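Local coordinates for penicillin-binding protein activator LpoA (Escherichia coli, PDB 6DR3) that regulates peptidoglycan synthesis as an outer-membrane lipoprotein essential for the function of the penicillin-binding protein PBP1a, whose transpeptidase activity it stimulates in vitro, at residues 35-40 with 59-64; 73-78 with 106-111; 124-129 with 150-155; 143-148 with 211-216. All coordinates share one frame; numbering follows the deposited sequence. Where two conformers were deposited one is given.

Contact 1 of 4, residues 35-40 with 59-64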
loop_
_atom_site.group_PDB
_atom_site.type_symbol
_atom_site.label_atom_id
_atom_site.label_comp_id
_atom_site.label_asym_id
_atom_site.label_seq_id
_atom_site.Cartn_x
_atom_site.Cartn_y
_atom_site.Cartn_z
ATOM N N ASN A 35 -6.170 21.471 -8.614
ATOM C CA ASN A 35 -6.361 20.470 -7.571
ATOM C C ASN A 35 -7.428 19.458 -7.974
ATOM O O ASN A 35 -7.230 18.246 -7.839
ATOM C CB ASN A 35 -6.724 21.153 -6.252
ATOM C CG ASN A 35 -5.573 21.956 -5.679
ATOM O OD1 ASN A 35 -4.405 21.662 -5.939
ATOM N ND2 ASN A 35 -5.897 22.976 -4.892
ATOM N N TRP A 36 -8.572 19.940 -8.470
ATOM C CA TRP A 36 -9.595 19.027 -8.969
ATOM C C TRP A 36 -9.053 18.175 -10.107
ATOM O O TRP A 36 -9.357 16.979 -10.202
ATOM C CB TRP A 36 -10.828 19.804 -9.432
ATOM C CG TRP A 36 -11.666 20.390 -8.323
ATOM C CD1 TRP A 36 -12.017 21.699 -8.168
ATOM C CD2 TRP A 36 -12.263 19.684 -7.225
ATOM N NE1 TRP A 36 -12.793 21.853 -7.046
ATOM C CE2 TRP A 36 -12.957 20.633 -6.447
ATOM C CE3 TRP A 36 -12.277 18.343 -6.825
ATOM C CZ2 TRP A 36 -13.658 20.286 -5.294
ATOM C CZ3 TRP A 36 -12.975 18.000 -5.677
ATOM C CH2 TRP A 36 -13.655 18.967 -4.925
ATOM N N GLN A 37 -8.242 18.775 -10.982
ATOM C CA GLN A 37 -7.672 18.031 -12.100
ATOM C C GLN A 37 -6.756 16.918 -11.608
ATOM O O GLN A 37 -6.813 15.790 -12.111
ATOM C CB GLN A 37 -6.915 18.986 -13.024
ATOM C CG GLN A 37 -6.356 18.330 -14.273
ATOM C CD GLN A 37 -5.772 19.341 -15.237
ATOM O OE1 GLN A 37 -5.877 20.549 -15.025
ATOM N NE2 GLN A 37 -5.150 18.854 -16.303
ATOM N N LEU A 38 -5.906 17.215 -10.622
ATOM C CA LEU A 38 -5.048 16.182 -10.050
ATOM C C LEU A 38 -5.875 15.057 -9.445
ATOM O O LEU A 38 -5.501 13.882 -9.535
ATOM C CB LEU A 38 -4.128 16.793 -8.994
ATOM C CG LEU A 38 -3.005 17.691 -9.512
ATOM C CD1 LEU A 38 -2.406 18.490 -8.370
ATOM C CD2 LEU A 38 -1.931 16.864 -10.207
ATOM N N LEU A 39 -7.004 15.398 -8.820
ATOM C CA LEU A 39 -7.855 14.376 -8.221
ATOM C C LEU A 39 -8.549 13.541 -9.291
ATOM O O LEU A 39 -8.680 12.320 -9.146
ATOM C CB LEU A 39 -8.876 15.031 -7.294
ATOM C CG LEU A 39 -8.312 15.461 -5.939
ATOM C CD1 LEU A 39 -9.164 16.552 -5.305
ATOM C CD2 LEU A 39 -8.218 14.256 -5.017
ATOM N N ALA A 40 -8.997 14.181 -10.374
ATOM C CA ALA A 40 -9.590 13.437 -11.479
ATOM C C ALA A 40 -8.612 12.411 -12.034
ATOM O O ALA A 40 -8.988 11.264 -12.301
ATOM C CB ALA A 40 -10.036 14.398 -12.581
ATOM N N GLN A 59 -2.416 17.424 -19.824
ATOM C CA GLN A 59 -3.003 18.757 -19.878
ATOM C C GLN A 59 -2.783 19.551 -18.594
ATOM O O GLN A 59 -3.341 20.643 -18.453
ATOM C CB GLN A 59 -4.501 18.662 -20.179
ATOM C CG GLN A 59 -4.817 18.151 -21.575
ATOM C CD GLN A 59 -6.302 18.170 -21.880
ATOM O OE1 GLN A 59 -7.084 18.810 -21.177
ATOM N NE2 GLN A 59 -6.698 17.466 -22.934
ATOM N N LEU A 60 -1.991 19.031 -17.662
ATOM C CA LEU A 60 -1.695 19.778 -16.449
ATOM C C LEU A 60 -0.871 21.019 -16.790
ATOM O O LEU A 60 0.044 20.947 -17.615
ATOM C CB LEU A 60 -0.930 18.910 -15.453
ATOM C CG LEU A 60 -1.760 17.892 -14.671
ATOM C CD1 LEU A 60 -0.859 16.906 -13.941
ATOM C CD2 LEU A 60 -2.676 18.602 -13.686
ATOM N N PRO A 61 -1.166 22.167 -16.177
ATOM C CA PRO A 61 -0.338 23.353 -16.418
ATOM C C PRO A 61 1.105 23.117 -16.002
ATOM O O PRO A 61 1.411 22.271 -15.158
ATOM C CB PRO A 61 -0.998 24.435 -15.553
ATOM C CG PRO A 61 -2.388 23.957 -15.331
ATOM C CD PRO A 61 -2.300 22.465 -15.285
ATOM N N GLN A 62 2.003 23.887 -16.617
ATOM C CA GLN A 62 3.412 23.814 -16.249
ATOM C C GLN A 62 3.675 24.494 -14.911
ATOM O O GLN A 62 4.578 24.079 -14.175
ATOM C CB GLN A 62 4.273 24.447 -17.344
ATOM C CG GLN A 62 4.224 23.705 -18.674
ATOM C CD GLN A 62 5.023 24.402 -19.762
ATOM O OE1 GLN A 62 4.880 25.605 -19.980
ATOM N NE2 GLN A 62 5.871 23.646 -20.451
ATOM N N GLU A 63 2.897 25.523 -14.574
ATOM C CA GLU A 63 3.085 26.287 -13.339
ATOM C C GLU A 63 2.299 25.618 -12.216
ATOM O O GLU A 63 1.140 25.941 -11.963
ATOM C CB GLU A 63 2.649 27.734 -13.532
ATOM C CG GLU A 63 3.736 28.658 -14.060
ATOM C CD GLU A 63 3.229 30.065 -14.320
ATOM O OE1 GLU A 63 2.018 30.225 -14.584
ATOM O OE2 GLU A 63 4.042 31.013 -14.254
ATOM N N LEU A 64 2.943 24.678 -11.532
ATOM C CA LEU A 64 2.380 24.021 -10.361
ATOM C C LEU A 64 3.149 24.446 -9.116
ATOM O O LEU A 64 4.357 24.691 -9.172
ATOM C CB LEU A 64 2.436 22.497 -10.505
ATOM C CG LEU A 64 1.793 21.893 -11.755
ATOM C CD1 LEU A 64 2.188 20.430 -11.895
ATOM C CD2 LEU A 64 0.277 22.034 -11.707
#

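Contact 2 of 4, residues 73-78 with 106-111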
loop_
_atom_site.group_PDB
_atom_site.type_symbol
_atom_site.label_atom_id
_atom_site.label_comp_id
_atom_site.label_asym_id
_atom_site.label_seq_id
_atom_site.Cartn_x
_atom_site.Cartn_y
_atom_site.Cartn_z
ATOM N N THR A 73 4.169 13.922 -9.503
ATOM C CA THR A 73 5.177 12.872 -9.613
ATOM C C THR A 73 4.622 11.534 -9.144
ATOM O O THR A 73 4.946 10.483 -9.711
ATOM C CB THR A 73 6.425 13.239 -8.809
ATOM O OG1 THR A 73 6.085 13.375 -7.423
ATOM C CG2 THR A 73 7.035 14.543 -9.316
ATOM N N LEU A 74 3.778 11.549 -8.111
ATOM C CA LEU A 74 3.189 10.305 -7.627
ATOM C C LEU A 74 2.180 9.753 -8.626
ATOM O O LEU A 74 2.136 8.541 -8.867
ATOM C CB LEU A 74 2.540 10.533 -6.263
ATOM C CG LEU A 74 1.947 9.308 -5.561
ATOM C CD1 LEU A 74 2.954 8.166 -5.467
ATOM C CD2 LEU A 74 1.457 9.697 -4.176
ATOM N N LEU A 75 1.366 10.626 -9.226
ATOM C CA LEU A 75 0.449 10.183 -10.269
ATOM C C LEU A 75 1.200 9.597 -11.455
ATOM O O LEU A 75 0.697 8.684 -12.120
ATOM C CB LEU A 75 -0.431 11.347 -10.727
ATOM C CG LEU A 75 -1.402 11.923 -9.694
ATOM C CD1 LEU A 75 -1.995 13.226 -10.206
ATOM C CD2 LEU A 75 -2.510 10.932 -9.367
ATOM N N ALA A 76 2.401 10.106 -11.739
ATOM C CA ALA A 76 3.194 9.563 -12.836
ATOM C C ALA A 76 3.521 8.094 -12.603
ATOM O O ALA A 76 3.518 7.293 -13.546
ATOM C CB ALA A 76 4.477 10.375 -13.010
ATOM N N VAL A 77 3.815 7.722 -11.355
ATOM C CA VAL A 77 4.104 6.325 -11.039
ATOM C C VAL A 77 2.859 5.470 -11.238
ATOM O O VAL A 77 2.908 4.405 -11.865
ATOM C CB VAL A 77 4.645 6.199 -9.603
ATOM C CG1 VAL A 77 4.857 4.733 -9.231
ATOM C CG2 VAL A 77 5.940 6.985 -9.449
ATOM N N GLU A 78 1.727 5.918 -10.693
ATOM C CA GLU A 78 0.496 5.142 -10.794
ATOM C C GLU A 78 0.089 4.947 -12.247
ATOM O O GLU A 78 -0.419 3.884 -12.621
ATOM C CB GLU A 78 -0.616 5.832 -10.002
ATOM C CG GLU A 78 -0.295 5.986 -8.520
ATOM C CD GLU A 78 -1.399 6.681 -7.740
ATOM O OE1 GLU A 78 -2.080 7.555 -8.315
ATOM O OE2 GLU A 78 -1.590 6.349 -6.549
ATOM N N GLN A 106 2.140 8.722 1.210
ATOM C CA GLN A 106 3.025 7.629 1.603
ATOM C C GLN A 106 2.339 6.281 1.428
ATOM O O GLN A 106 2.956 5.320 0.950
ATOM C CB GLN A 106 3.478 7.813 3.051
ATOM C CG GLN A 106 4.399 9.001 3.261
ATOM C CD GLN A 106 4.786 9.191 4.713
ATOM O OE1 GLN A 106 4.670 8.274 5.525
ATOM N NE2 GLN A 106 5.249 10.389 5.048
ATOM N N ALA A 107 1.064 6.187 1.810
ATOM C CA ALA A 107 0.334 4.937 1.621
ATOM C C ALA A 107 0.279 4.558 0.147
ATOM O O ALA A 107 0.416 3.379 -0.204
ATOM C CB ALA A 107 -1.077 5.059 2.198
ATOM N N ARG A 108 0.080 5.545 -0.732
ATOM C CA ARG A 108 0.069 5.273 -2.166
ATOM C C ARG A 108 1.470 4.995 -2.692
ATOM O O ARG A 108 1.636 4.186 -3.613
ATOM C CB ARG A 108 -0.554 6.448 -2.916
ATOM C CG ARG A 108 -2.054 6.584 -2.718
ATOM C CD ARG A 108 -2.527 7.976 -3.097
ATOM N NE ARG A 108 -2.170 8.323 -4.471
ATOM C CZ ARG A 108 -2.115 9.568 -4.941
ATOM N NH1 ARG A 108 -2.386 10.597 -4.147
ATOM N NH2 ARG A 108 -1.782 9.787 -6.207
ATOM N N TYR A 109 2.483 5.660 -2.135
ATOM C CA TYR A 109 3.863 5.348 -2.494
ATOM C C TYR A 109 4.168 3.877 -2.241
ATOM O O TYR A 109 4.701 3.180 -3.112
ATOM C CB TYR A 109 4.822 6.245 -1.707
ATOM C CG TYR A 109 6.258 5.770 -1.725
ATOM C CD1 TYR A 109 7.127 6.160 -2.735
ATOM C CD2 TYR A 109 6.744 4.930 -0.729
ATOM C CE1 TYR A 109 8.439 5.727 -2.754
ATOM C CE2 TYR A 109 8.052 4.492 -0.740
ATOM C CZ TYR A 109 8.896 4.890 -1.757
ATOM O OH TYR A 109 10.204 4.459 -1.767
ATOM N N TRP A 110 3.831 3.384 -1.048
ATOM C CA TRP A 110 4.094 1.984 -0.736
ATOM C C TRP A 110 3.200 1.050 -1.538
ATOM O O TRP A 110 3.629 -0.051 -1.903
ATOM C CB TRP A 110 3.919 1.739 0.761
ATOM C CG TRP A 110 4.967 2.425 1.581
ATOM C CD1 TRP A 110 4.790 3.483 2.420
ATOM C CD2 TRP A 110 6.362 2.107 1.624
ATOM N NE1 TRP A 110 5.988 3.840 2.991
ATOM C CE2 TRP A 110 6.969 3.009 2.519
ATOM C CE3 TRP A 110 7.158 1.143 0.997
ATOM C CZ2 TRP A 110 8.333 2.978 2.802
ATOM C CZ3 TRP A 110 8.512 1.112 1.281
ATOM C CH2 TRP A 110 9.086 2.023 2.174
ATOM N N GLN A 111 1.962 1.456 -1.827
ATOM C CA GLN A 111 1.122 0.637 -2.694
ATOM C C GLN A 111 1.749 0.494 -4.075
ATOM O O GLN A 111 1.673 -0.576 -4.692
ATOM C CB GLN A 111 -0.279 1.236 -2.803
ATOM C CG GLN A 111 -1.276 0.325 -3.510
ATOM C CD GLN A 111 -1.553 -0.952 -2.735
ATOM O OE1 GLN A 111 -1.777 -0.920 -1.527
ATOM N NE2 GLN A 111 -1.532 -2.082 -3.429
HETATM O O HOH W 1 -0.376 3.934 -5.516
#

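Contact 3 of 4, residues 124-129 with 150-155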
loop_
_atom_site.group_PDB
_atom_site.type_symbol
_atom_site.label_atom_id
_atom_site.label_comp_id
_atom_site.label_asym_id
_atom_site.label_seq_id
_atom_site.Cartn_x
_atom_site.Cartn_y
_atom_site.Cartn_z
ATOM N N ASP A 124 11.736 -7.423 -0.051
ATOM C CA ASP A 124 11.316 -6.089 -0.468
ATOM C C ASP A 124 9.808 -5.922 -0.334
ATOM O O ASP A 124 9.330 -4.887 0.144
ATOM C CB ASP A 124 11.756 -5.831 -1.909
ATOM C CG ASP A 124 13.238 -6.086 -2.121
ATOM O OD1 ASP A 124 13.645 -7.267 -2.137
ATOM O OD2 ASP A 124 13.993 -5.104 -2.272
ATOM N N LEU A 125 9.042 -6.934 -0.748
ATOM C CA LEU A 125 7.588 -6.842 -0.650
ATOM C C LEU A 125 7.136 -6.807 0.802
ATOM O O LEU A 125 6.245 -6.030 1.162
ATOM C CB LEU A 125 6.932 -8.013 -1.383
ATOM C CG LEU A 125 5.406 -8.091 -1.281
ATOM C CD1 LEU A 125 4.752 -6.831 -1.838
ATOM C CD2 LEU A 125 4.888 -9.325 -1.996
ATOM N N LEU A 126 7.736 -7.647 1.649
ATOM C CA LEU A 126 7.391 -7.641 3.066
ATOM C C LEU A 126 7.640 -6.269 3.678
ATOM O O LEU A 126 6.790 -5.732 4.396
ATOM C CB LEU A 126 8.192 -8.718 3.802
ATOM C CG LEU A 126 7.890 -10.163 3.393
ATOM C CD1 LEU A 126 8.862 -11.126 4.052
ATOM C CD2 LEU A 126 6.457 -10.543 3.735
ATOM N N ARG A 127 8.802 -5.678 3.392
ATOM C CA ARG A 127 9.116 -4.360 3.933
ATOM C C ARG A 127 8.114 -3.315 3.461
ATOM O O ARG A 127 7.735 -2.417 4.223
ATOM C CB ARG A 127 10.535 -3.952 3.535
ATOM C CG ARG A 127 11.638 -4.701 4.269
ATOM C CD ARG A 127 12.997 -4.079 3.979
ATOM N NE ARG A 127 14.055 -4.609 4.843
ATOM C CZ ARG A 127 15.090 -5.344 4.435
ATOM N NH1 ARG A 127 15.254 -5.661 3.155
ATOM N NH2 ARG A 127 15.983 -5.764 5.324
ATOM N N ALA A 128 7.670 -3.411 2.206
ATOM C CA ALA A 128 6.716 -2.438 1.684
ATOM C C ALA A 128 5.361 -2.585 2.367
ATOM O O ALA A 128 4.738 -1.589 2.755
ATOM C CB ALA A 128 6.578 -2.597 0.170
ATOM N N LEU A 129 4.888 -3.823 2.520
ATOM C CA LEU A 129 3.643 -4.052 3.244
ATOM C C LEU A 129 3.753 -3.574 4.686
ATOM O O LEU A 129 2.817 -2.967 5.221
ATOM C CB LEU A 129 3.283 -5.537 3.203
ATOM C CG LEU A 129 2.808 -6.070 1.853
ATOM C CD1 LEU A 129 2.899 -7.585 1.822
ATOM C CD2 LEU A 129 1.385 -5.615 1.577
ATOM N N GLN A 150 0.186 -14.161 3.053
ATOM C CA GLN A 150 0.334 -14.976 1.852
ATOM C C GLN A 150 1.781 -14.986 1.380
ATOM O O GLN A 150 2.303 -16.033 0.977
ATOM C CB GLN A 150 -0.584 -14.480 0.733
ATOM C CG GLN A 150 -0.349 -15.226 -0.587
ATOM C CD GLN A 150 -1.400 -14.945 -1.643
ATOM O OE1 GLN A 150 -1.083 -14.494 -2.745
ATOM N NE2 GLN A 150 -2.655 -15.233 -1.322
ATOM N N ALA A 151 2.449 -13.830 1.421
ATOM C CA ALA A 151 3.850 -13.775 1.021
ATOM C C ALA A 151 4.710 -14.650 1.923
ATOM O O ALA A 151 5.615 -15.347 1.448
ATOM C CB ALA A 151 4.346 -12.329 1.043
ATOM N N LEU A 152 4.438 -14.633 3.227
ATOM C CA LEU A 152 5.202 -15.456 4.160
ATOM C C LEU A 152 4.946 -16.940 3.925
ATOM O O LEU A 152 5.888 -17.735 3.830
ATOM C CB LEU A 152 4.853 -15.067 5.595
ATOM C CG LEU A 152 5.302 -13.661 5.995
ATOM C CD1 LEU A 152 4.551 -13.184 7.228
ATOM C CD2 LEU A 152 6.806 -13.638 6.239
ATOM N N SER A 153 3.674 -17.335 3.822
ATOM C CA SER A 153 3.334 -18.746 3.686
ATOM C C SER A 153 3.623 -19.294 2.295
ATOM O O SER A 153 3.595 -20.517 2.114
ATOM C CB SER A 153 1.859 -18.965 4.028
ATOM O OG SER A 153 1.017 -18.181 3.201
ATOM N N SER A 154 3.889 -18.431 1.316
ATOM C CA SER A 154 4.287 -18.880 -0.011
ATOM C C SER A 154 5.762 -19.241 -0.092
ATOM O O SER A 154 6.182 -19.832 -1.092
ATOM C CB SER A 154 3.973 -17.799 -1.048
ATOM O OG SER A 154 2.578 -17.710 -1.286
ATOM N N MET A 155 6.552 -18.904 0.923
ATOM C CA MET A 155 7.961 -19.256 0.928
ATOM C C MET A 155 8.159 -20.671 1.455
ATOM O O MET A 155 7.301 -21.240 2.137
ATOM C CB MET A 155 8.762 -18.284 1.794
ATOM C CG MET A 155 8.735 -16.843 1.331
ATOM S SD MET A 155 9.822 -15.832 2.350
ATOM C CE MET A 155 9.543 -14.207 1.652
#

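Contact 4 of 4, residues 143-148 with 211-216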
loop_
_atom_site.group_PDB
_atom_site.type_symbol
_atom_site.label_atom_id
_atom_site.label_comp_id
_atom_site.label_asym_id
_atom_site.label_seq_id
_atom_site.Cartn_x
_atom_site.Cartn_y
_atom_site.Cartn_z
ATOM N N GLN A 143 -6.677 -6.386 4.786
ATOM C CA GLN A 143 -6.216 -6.661 3.430
ATOM C C GLN A 143 -4.692 -6.669 3.358
ATOM O O GLN A 143 -4.085 -7.577 2.776
ATOM C CB GLN A 143 -6.823 -5.612 2.495
ATOM C CG GLN A 143 -6.182 -5.496 1.137
ATOM C CD GLN A 143 -5.107 -4.429 1.067
ATOM O OE1 GLN A 143 -5.087 -3.485 1.862
ATOM N NE2 GLN A 143 -4.205 -4.570 0.106
ATOM N N ASN A 144 -4.054 -5.664 3.960
ATOM C CA ASN A 144 -2.597 -5.611 3.995
ATOM C C ASN A 144 -2.020 -6.766 4.808
ATOM O O ASN A 144 -1.050 -7.411 4.389
ATOM C CB ASN A 144 -2.153 -4.263 4.570
ATOM C CG ASN A 144 -0.668 -4.210 4.877
ATOM O OD1 ASN A 144 -0.192 -4.853 5.813
ATOM N ND2 ASN A 144 0.069 -3.428 4.099
ATOM N N ILE A 145 -2.605 -7.040 5.975
ATOM C CA ILE A 145 -2.119 -8.124 6.825
ATOM C C ILE A 145 -2.216 -9.460 6.096
ATOM O O ILE A 145 -1.287 -10.277 6.139
ATOM C CB ILE A 145 -2.901 -8.134 8.154
ATOM C CG1 ILE A 145 -2.494 -6.920 8.996
ATOM C CG2 ILE A 145 -2.671 -9.433 8.932
ATOM C CD1 ILE A 145 -3.400 -6.652 10.171
ATOM N N ASP A 146 -3.338 -9.702 5.414
ATOM C CA ASP A 146 -3.520 -10.972 4.717
ATOM C C ASP A 146 -2.549 -11.124 3.556
ATOM O O ASP A 146 -2.108 -12.242 3.267
ATOM C CB ASP A 146 -4.959 -11.095 4.224
ATOM C CG ASP A 146 -5.947 -11.248 5.359
ATOM O OD1 ASP A 146 -5.506 -11.472 6.507
ATOM O OD2 ASP A 146 -7.167 -11.145 5.108
ATOM N N ALA A 147 -2.214 -10.024 2.876
ATOM C CA ALA A 147 -1.198 -10.087 1.830
ATOM C C ALA A 147 0.173 -10.384 2.423
ATOM O O ALA A 147 0.952 -11.151 1.846
ATOM C CB ALA A 147 -1.173 -8.780 1.041
ATOM N N THR A 148 0.486 -9.785 3.574
ATOM C CA THR A 148 1.734 -10.104 4.256
ATOM C C THR A 148 1.811 -11.591 4.575
ATOM O O THR A 148 2.865 -12.216 4.411
ATOM C CB THR A 148 1.868 -9.277 5.538
ATOM O OG1 THR A 148 1.724 -7.883 5.236
ATOM C CG2 THR A 148 3.226 -9.509 6.192
ATOM N N MET A 211 -4.640 -8.337 14.892
ATOM C CA MET A 211 -5.567 -8.572 13.785
ATOM C C MET A 211 -5.004 -9.750 12.985
ATOM O O MET A 211 -4.230 -9.565 12.045
ATOM C CB MET A 211 -5.717 -7.317 12.935
ATOM C CG MET A 211 -6.900 -7.320 11.989
ATOM S SD MET A 211 -7.050 -5.780 11.052
ATOM C CE MET A 211 -7.305 -4.580 12.359
ATOM N N LEU A 212 -5.400 -10.956 13.377
ATOM C CA LEU A 212 -4.778 -12.154 12.834
ATOM C C LEU A 212 -5.062 -12.271 11.338
ATOM O O LEU A 212 -6.151 -11.902 10.882
ATOM C CB LEU A 212 -5.294 -13.400 13.554
ATOM C CG LEU A 212 -4.690 -13.706 14.925
ATOM C CD1 LEU A 212 -5.489 -14.801 15.610
ATOM C CD2 LEU A 212 -3.229 -14.114 14.789
ATOM N N PRO A 213 -4.117 -12.776 10.547
ATOM C CA PRO A 213 -4.416 -13.060 9.143
ATOM C C PRO A 213 -5.657 -13.934 9.023
ATOM O O PRO A 213 -5.802 -14.930 9.738
ATOM C CB PRO A 213 -3.160 -13.781 8.647
ATOM C CG PRO A 213 -2.074 -13.307 9.547
ATOM C CD PRO A 213 -2.716 -13.092 10.885
ATOM N N THR A 214 -6.554 -13.541 8.122
ATOM C CA THR A 214 -7.779 -14.303 7.899
ATOM C C THR A 214 -7.475 -15.772 7.633
ATOM O O THR A 214 -8.224 -16.659 8.059
ATOM C CB THR A 214 -8.556 -13.692 6.731
ATOM O OG1 THR A 214 -8.932 -12.349 7.062
ATOM C CG2 THR A 214 -9.808 -14.507 6.410
ATOM N N GLN A 215 -6.376 -16.048 6.929
ATOM C CA GLN A 215 -6.056 -17.422 6.557
ATOM C C GLN A 215 -5.788 -18.284 7.782
ATOM O O GLN A 215 -5.981 -19.504 7.734
ATOM C CB GLN A 215 -4.849 -17.443 5.617
ATOM C CG GLN A 215 -5.004 -16.569 4.375
ATOM C CD GLN A 215 -4.445 -15.168 4.564
ATOM O OE1 GLN A 215 -4.613 -14.556 5.620
ATOM N NE2 GLN A 215 -3.770 -14.658 3.540
ATOM N N LEU A 216 -5.346 -17.678 8.883
ATOM C CA LEU A 216 -5.054 -18.426 10.100
ATOM C C LEU A 216 -6.248 -18.533 11.037
ATOM O O LEU A 216 -6.253 -19.407 11.913
ATOM C CB LEU A 216 -3.881 -17.779 10.845
ATOM C CG LEU A 216 -2.547 -17.795 10.094
ATOM C CD1 LEU A 216 -1.490 -16.995 10.843
ATOM C CD2 LEU A 216 -2.074 -19.224 9.864
#

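Contact 1 of 4, residues 35-40 with 59-64
The flat amide of Q37 meets L60 through one of its faces: the methyl CD2 of L60 sits above the amide carbon, 3.5 Å from Q37 CD, almost perpendicularly over the plane. On the same side, but displaced toward the oxygen, the proline ring of P61 brings CD within 4.1 Å of Q37 OE1. Beyond the nitrogen end and close to the amide plane lies the carbonyl of Q59. The setting is a TPR-like array of helices in the amino-terminal domain of LpoA, where residues 59-64, leading from helix 50-58 to helix 66-82, pass along the flank of helix 30-47.

Q37 reaches across because CG is anti to the backbone N (chi1 -176°) and the chain stays extended beyond it. Q37 and L60 slide past each other in opposite directions. Q37 NE2 gives a weak but nearly straight hydrogen bond to Q59 O, at 3.3 Å. Its stronger partner is the carbonyl of L56, so a single amide group links helix 30-47 both to the last turn of helix 50-58 and to the residue that follows it. The backbone N of L60 is also close to NE2, but both are donors and no bond forms between them.

On the neighbouring flank L38, which also packs against L75 of helix 66-82, crosses L60 at about a right angle. Their methyls meet with L38 CD2 3.9 Å from L60 CD1.

Contact 2 of 4, residues 73-78 with 106-111
E78 of helix 66-82 and R108 of helix 103-117 face each other, and the conformation of the arginine decides how they join. Its chain leaves the helix and then bends at chi3 (57°), which sets NE to one side; NH2 lies next to NE along the guanidinium edge that meets the carboxylate. The E78 chain, extended beyond CG, crosses R108 at about a right angle. The grip is side-on, one nitrogen to each oxygen: NE to E78 OE2 at 2.9 Å, almost straight and in the guanidinium plane, and NH2 to E78 OE1 at 3.1 Å, more bent and slightly tilted from that plane. The carboxylate is turned well off coplanarity with the guanidinium, and NH2 meets OE1 from above the carboxylate plane.

L74 supplies the apolar side of the pair. Its CG is anti to the backbone N, and chi2 (52°) fixes the methyls, of which CD2 lies over the centre of one guanidinium face, 3.7 Å from R108 CZ. CD2 of L75 approaches R108 NH2 at 3.4 Å from an oblique direction. The other L74 methyl, CD1, rests near the backbone N of Y109.

NH2 has a second charged partner in E71, which shares the arginine between two carboxylates of helix 66-82, while R42 brings a like charge close to NH1. A water donates to both E78 OE2 and R108 O, adding an indirect link from the carboxylate to the R108 backbone.

The axes of segments 73-78 and 106-111 approach to 10.4 Å, 29° from parallel, and helix 86-93 intervenes in sequence. Such near-parallel packing of alternate helices is characteristic of TPR-like arrays.

Contact 3 of 4, residues 124-129 with 150-155
In L126, chi1 of -65° sets CG beside the backbone N and anti to the carbonyl carbon, and from there its two methyls meet A151, L152 and M155. M155 contributes by staying extended beyond CG: its chi3 of -177° carries the terminal CE forward, and the side chains of L126 and M155 reach toward each other tip to tip. The contact joins the consecutive helices 123-132 and 138-153 within a domain with TPR-like motifs.

L126 CD1 touches two terminal methyls, lying 3.9 Å from L152 CD2 and 4.0 Å from M155 CE. The other branch, L126 CD2, touches both A151 CB, at 3.9 Å, and the end of L152, 4.0 Å from its CD2. L125 adds a looser touch, its CD2 standing 4.3 Å from the same A151 CB.

No hydrogen bond spans the two segments; the joint is entirely apolar and buried. L152 also packs on W175 and L176, which extends the apolar cluster to helix 170-185, while I114 of helix 103-117 touches L125.

Just before M155, the carbonyl of Q150 accepts twice from one residue, S154. S154 N lies 2.9 Å from Q150 O and S154 OG 2.8 Å from it, and the two donors arrive from opposite faces of the carbonyl plane.

Contact 4 of 4, residues 143-148 with 211-216
D146 and P213 bring the two backbones together, with their CA atoms 5.0 Å apart, where a helical turn of residues 143-148 is met by a short connection between two helices. M211 leaves helical geometry with an extended backbone (phi -146°), and P213 occupies the N-cap position of helix 214-217, so the chain turns into that helix directly beside D146.

The carboxylate of D146 reaches this helix start. T214 N donates to D146 OD1 at 2.8 Å, coming from above the carboxylate plane, and OD1 also receives Q142 NE2 from one turn earlier. The hydroxyl of T214 lies 2.9 Å from D146 OD2 on the syn side; since T214 was modelled in two conformers, this second bond is less certain. Here a side chain from a helix more than 60 residues earlier accepts the first N-H of helix 214-217, at a place where the proline has no polar side chain to offer. The positive end of that short helix would be expected to favour the charged carboxylate. Within the TPR-like array, the contact ties helix 138-153 to the chain beyond helix 207-210.

Q215, bent at chi2 (93°), brings CD back toward D146, its amide plane steeply inclined to the carboxylate. Its NE2 donates to D146 O at 2.9 Å with the acceptor close to the amide plane, whereas OE1 stands 3.3 Å from D146 OD1 without bonding, both being acceptors.

I145 works on the apolar side, shared with W175. Its CD1 packs on M211 CB at 3.7 Å, crossing that side chain at about a right angle, and its CG2 lies 4.0 Å from P213 CG.

In the fold
Contacts 1, 2 and 3 follow one another along the chain, each closing before the next opens, while contacts 3 and 4 interleave, their segments alternating, and share helix 138-153. Contacts 1 and 2, with centres about 16 Å apart, touch where L75 packs on L38. Contact 2 joins contact 3, about 20 Å away centre to centre, through W110 against A128, between consecutive helices 103-117 and 123-132. Contacts 3 and 4 are nearest, about 11 Å between centres, with L129 O probably bonded to N144 ND2. Contact 1 sits across the chain's centre from both. Three local joints and the longer-range closure of contact 4 thus span the elongated, all-helical amino-terminal domain of this PBP1a activator.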